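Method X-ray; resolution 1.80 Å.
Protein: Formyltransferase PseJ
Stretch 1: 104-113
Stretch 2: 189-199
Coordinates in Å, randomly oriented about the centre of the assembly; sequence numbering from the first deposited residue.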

# COMPACT_ATOMS: atom_id res chain seq x y z
N ALA A 104 8.99 -4.63 2.27
CA ALA A 104 8.59 -5.88 1.68
C ALA A 104 7.97 -6.86 2.67
O ALA A 104 8.24 -6.82 3.88
CB ALA A 104 9.82 -6.54 1.02
N ASP A 105 7.13 -7.75 2.14
CA ASP A 105 6.53 -8.84 2.90
C ASP A 105 5.95 -8.40 4.25
O ASP A 105 6.17 -9.03 5.28
CB ASP A 105 7.55 -9.94 3.11
CG ASP A 105 8.15 -10.43 1.79
OD1 ASP A 105 7.36 -10.77 0.90
OD2 ASP A 105 9.39 -10.46 1.66
N PRO A 106 5.16 -7.32 4.27
CA PRO A 106 4.72 -6.83 5.57
C PRO A 106 3.87 -7.84 6.32
O PRO A 106 3.95 -7.88 7.56
CB PRO A 106 3.94 -5.56 5.27
CG PRO A 106 3.57 -5.70 3.79
CD PRO A 106 4.73 -6.46 3.17
N ASN A 107 3.05 -8.64 5.63
CA ASN A 107 2.20 -9.58 6.36
C ASN A 107 3.06 -10.60 7.09
O ASN A 107 2.85 -10.88 8.27
CB ASN A 107 1.25 -10.26 5.38
CG ASN A 107 0.29 -11.23 6.03
OD1 ASN A 107 -0.41 -10.91 7.01
ND2 ASN A 107 0.22 -12.43 5.48
N LEU A 108 4.01 -11.19 6.38
CA LEU A 108 4.90 -12.15 7.04
C LEU A 108 5.65 -11.52 8.21
O LEU A 108 5.69 -12.09 9.30
CB LEU A 108 5.87 -12.71 6.01
CG LEU A 108 6.99 -13.63 6.59
CD1 LEU A 108 6.35 -14.86 7.19
CD2 LEU A 108 7.89 -14.01 5.40
N TRP A 109 6.22 -10.35 8.03
CA TRP A 109 7.01 -9.74 9.09
C TRP A 109 6.17 -9.34 10.29
O TRP A 109 6.68 -9.34 11.43
CB TRP A 109 7.78 -8.53 8.58
CG TRP A 109 8.94 -8.95 7.81
CD1 TRP A 109 9.10 -8.90 6.46
CD2 TRP A 109 10.13 -9.52 8.34
NE1 TRP A 109 10.34 -9.43 6.11
CE2 TRP A 109 10.98 -9.83 7.26
CE3 TRP A 109 10.55 -9.84 9.65
CZ2 TRP A 109 12.26 -10.42 7.43
CZ3 TRP A 109 11.82 -10.42 9.82
CH2 TRP A 109 12.64 -10.71 8.69
N SER A 110 4.87 -9.03 10.06
CA SER A 110 4.00 -8.73 11.18
C SER A 110 3.85 -9.92 12.10
O SER A 110 3.64 -9.74 13.30
CB SER A 110 2.63 -8.24 10.69
OG SER A 110 1.79 -9.30 10.28
N PHE A 111 4.01 -11.13 11.59
CA PHE A 111 3.97 -12.33 12.44
C PHE A 111 5.35 -12.67 12.99
O PHE A 111 5.49 -12.91 14.21
CB PHE A 111 3.40 -13.49 11.66
CG PHE A 111 1.95 -13.36 11.45
CD1 PHE A 111 1.09 -13.65 12.47
CD2 PHE A 111 1.44 -12.87 10.28
CE1 PHE A 111 -0.27 -13.47 12.31
CE2 PHE A 111 0.08 -12.72 10.12
CZ PHE A 111 -0.77 -13.00 11.15
N LEU A 112 6.37 -12.64 12.12
CA LEU A 112 7.72 -12.96 12.58
C LEU A 112 8.16 -12.06 13.73
O LEU A 112 8.80 -12.52 14.68
CB LEU A 112 8.71 -12.85 11.42
CG LEU A 112 8.56 -13.90 10.33
CD1 LEU A 112 9.47 -13.56 9.18
CD2 LEU A 112 8.82 -15.30 10.82
N GLU A 113 7.83 -10.77 13.68
CA GLU A 113 8.23 -9.80 14.69
C GLU A 113 7.09 -9.42 15.62
O GLU A 113 7.28 -8.54 16.46
CB GLU A 113 8.85 -8.56 14.02
CG GLU A 113 10.24 -8.88 13.44
CD GLU A 113 10.89 -7.76 12.68
OE1 GLU A 113 10.26 -6.71 12.42
OE2 GLU A 113 12.08 -7.92 12.32
N LYS A 189 14.95 -9.43 0.65
CA LYS A 189 15.88 -10.51 0.99
C LYS A 189 15.90 -10.86 2.46
O LYS A 189 16.37 -11.94 2.80
CB LYS A 189 17.28 -10.12 0.50
CG LYS A 189 17.49 -10.30 -1.03
CD LYS A 189 17.75 -11.77 -1.44
CE LYS A 189 18.82 -12.44 -0.57
NZ LYS A 189 19.49 -13.59 -1.22
N ASP A 190 15.34 -10.00 3.34
CA ASP A 190 15.43 -10.22 4.77
C ASP A 190 14.75 -11.47 5.23
O ASP A 190 15.12 -12.01 6.29
CB ASP A 190 14.87 -8.99 5.51
CG ASP A 190 15.70 -7.74 5.28
OD1 ASP A 190 16.80 -7.87 4.73
OD2 ASP A 190 15.26 -6.63 5.63
N LYS A 191 13.76 -11.98 4.49
CA LYS A 191 13.05 -13.17 4.93
C LYS A 191 13.79 -14.49 4.68
O LYS A 191 13.34 -15.55 5.18
CB LYS A 191 11.68 -13.22 4.24
CG LYS A 191 11.68 -13.35 2.75
CD LYS A 191 10.26 -13.68 2.24
CE LYS A 191 10.12 -13.66 0.72
NZ LYS A 191 10.51 -12.36 0.14
N GLU A 192 14.92 -14.48 3.98
CA GLU A 192 15.56 -15.74 3.57
C GLU A 192 15.86 -16.66 4.74
O GLU A 192 15.61 -17.86 4.67
CB GLU A 192 16.83 -15.44 2.78
CG GLU A 192 16.58 -15.12 1.31
CD GLU A 192 16.11 -16.34 0.52
OE1 GLU A 192 16.81 -17.39 0.51
OE2 GLU A 192 15.00 -16.24 -0.06
N LYS A 193 16.40 -16.13 5.83
CA LYS A 193 16.73 -17.04 6.92
C LYS A 193 15.52 -17.62 7.63
O LYS A 193 15.69 -18.45 8.53
CB LYS A 193 17.64 -16.34 7.94
CG LYS A 193 17.09 -15.04 8.50
CD LYS A 193 18.21 -14.06 8.80
CE LYS A 193 19.10 -14.55 9.94
NZ LYS A 193 18.33 -14.73 11.21
N TYR A 194 14.30 -17.21 7.26
CA TYR A 194 13.10 -17.72 7.90
C TYR A 194 12.27 -18.60 6.98
O TYR A 194 11.33 -19.25 7.46
CB TYR A 194 12.26 -16.54 8.41
CG TYR A 194 12.98 -15.74 9.47
CD1 TYR A 194 13.10 -16.22 10.76
CD2 TYR A 194 13.55 -14.51 9.18
CE1 TYR A 194 13.76 -15.49 11.74
CE2 TYR A 194 14.21 -13.77 10.17
CZ TYR A 194 14.31 -14.28 11.44
OH TYR A 194 14.96 -13.58 12.43
N LEU A 195 12.62 -18.68 5.69
CA LEU A 195 11.82 -19.47 4.76
C LEU A 195 11.67 -20.92 5.20
O LEU A 195 10.72 -21.58 4.80
CB LEU A 195 12.44 -19.42 3.37
CG LEU A 195 12.45 -18.07 2.65
CD1 LEU A 195 12.80 -18.25 1.15
CD2 LEU A 195 11.14 -17.31 2.76
N TYR A 196 12.59 -21.44 6.01
CA TYR A 196 12.50 -22.82 6.45
C TYR A 196 11.29 -23.02 7.35
O TYR A 196 10.87 -24.17 7.57
CB TYR A 196 13.79 -23.23 7.19
CG TYR A 196 13.86 -22.72 8.60
CD1 TYR A 196 14.43 -21.49 8.89
CD2 TYR A 196 13.33 -23.47 9.66
CE1 TYR A 196 14.46 -21.00 10.20
CE2 TYR A 196 13.36 -23.00 10.96
CZ TYR A 196 13.92 -21.76 11.23
OH TYR A 196 13.94 -21.30 12.52
N LEU A 197 10.75 -21.93 7.90
CA LEU A 197 9.52 -22.03 8.69
C LEU A 197 8.30 -22.22 7.81
O LEU A 197 7.33 -22.84 8.26
CB LEU A 197 9.36 -20.77 9.54
CG LEU A 197 10.39 -20.59 10.66
CD1 LEU A 197 10.35 -19.17 11.18
CD2 LEU A 197 10.11 -21.55 11.80
N LEU A 198 8.36 -21.73 6.56
CA LEU A 198 7.21 -21.76 5.67
C LEU A 198 7.12 -23.10 4.92
O LEU A 198 7.15 -23.16 3.70
CB LEU A 198 7.28 -20.60 4.69
CG LEU A 198 7.53 -19.22 5.31
CD1 LEU A 198 7.21 -18.17 4.28
CD2 LEU A 198 6.68 -19.08 6.56
N THR A 199 6.92 -24.16 5.70
CA THR A 199 6.87 -25.50 5.14
C THR A 199 5.68 -25.72 4.24
O THR A 199 5.76 -26.60 3.38
CB THR A 199 6.85 -26.54 6.26
OG1 THR A 199 5.88 -26.16 7.24
CG2 THR A 199 8.23 -26.63 6.91

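A helix that packs against an irregular segment often follows a simple scheme: one charged pair near the helix start and a row of apolar side chains along one helical face. Two stretches of the formyltransferase PseJ, at least 81 residues apart wherever they touch, illustrate it. The first carries a helix from P106 to L112; the second winds through a series of turns, several of its residues having helical backbone angles. Together they bury 407 Å², both sides summed.

The polar anchor lies at the start of the helix. D105 occupies the N-cap position, yet its side chain makes no capping bond. With chi1 in the m well its carboxylate instead reaches K191, and OD2 of D105 accepts a hydrogen bond from NZ of K191 at 2.7 Å, forming a salt bridge. The CA-to-CB bond of K191 points sideways, so the ammonium is delivered by the length of the chain: chi1 is p, chi2 and chi3 are both t, and only at chi4, which is m, does the extended chain bend. Lysine suits this place because its methylenes serve as well as its charge. On the way to D105 they pass L108, whose CD2 lies 4.0 Å from CD of K191.

L108, W109 and L112 follow the helical repeat, and all three are buried. L108 and L112, one turn apart, both point toward the second stretch but adopt different rotamers. In L108, chi1 t and chi2 p turn the branched end to both L198 and K191: CD1 of L108 is 4.3 Å from CD2 of L198, and CD2 of L108 is also 4.4 Å from CD1 of L198. In L112, chi1 m and chi2 t set CD1 4.1 Å from CG of Y194 and CD2 4.2 Å from CD1 of L197. CD2 of L112 also lies 4.4 Å from CG of Y194, so the two methyls share the tyrosine.

W109 starts sideways, but with chi1 at -77° and chi2 at 106° its indole extends so that its end comes nearer the second stretch. The edge of the ring meets backbone: CZ2 of W109 is 3.5 Å from O of D190 and 3.7 Å from N of K191. Farther along the ring, CH2 of W109 approaches CE2 of Y194 at 3.7 Å. The two rings meet obliquely, their planes at 86° and their centroids 5.7 Å apart. Y194, with chi1 m, points toward the helix and contacts both W109 and L112; a broad aromatic ring suits a position with two partners. The principle is plain: rotamer choice lets side chains with different starting directions converge on a shared surface.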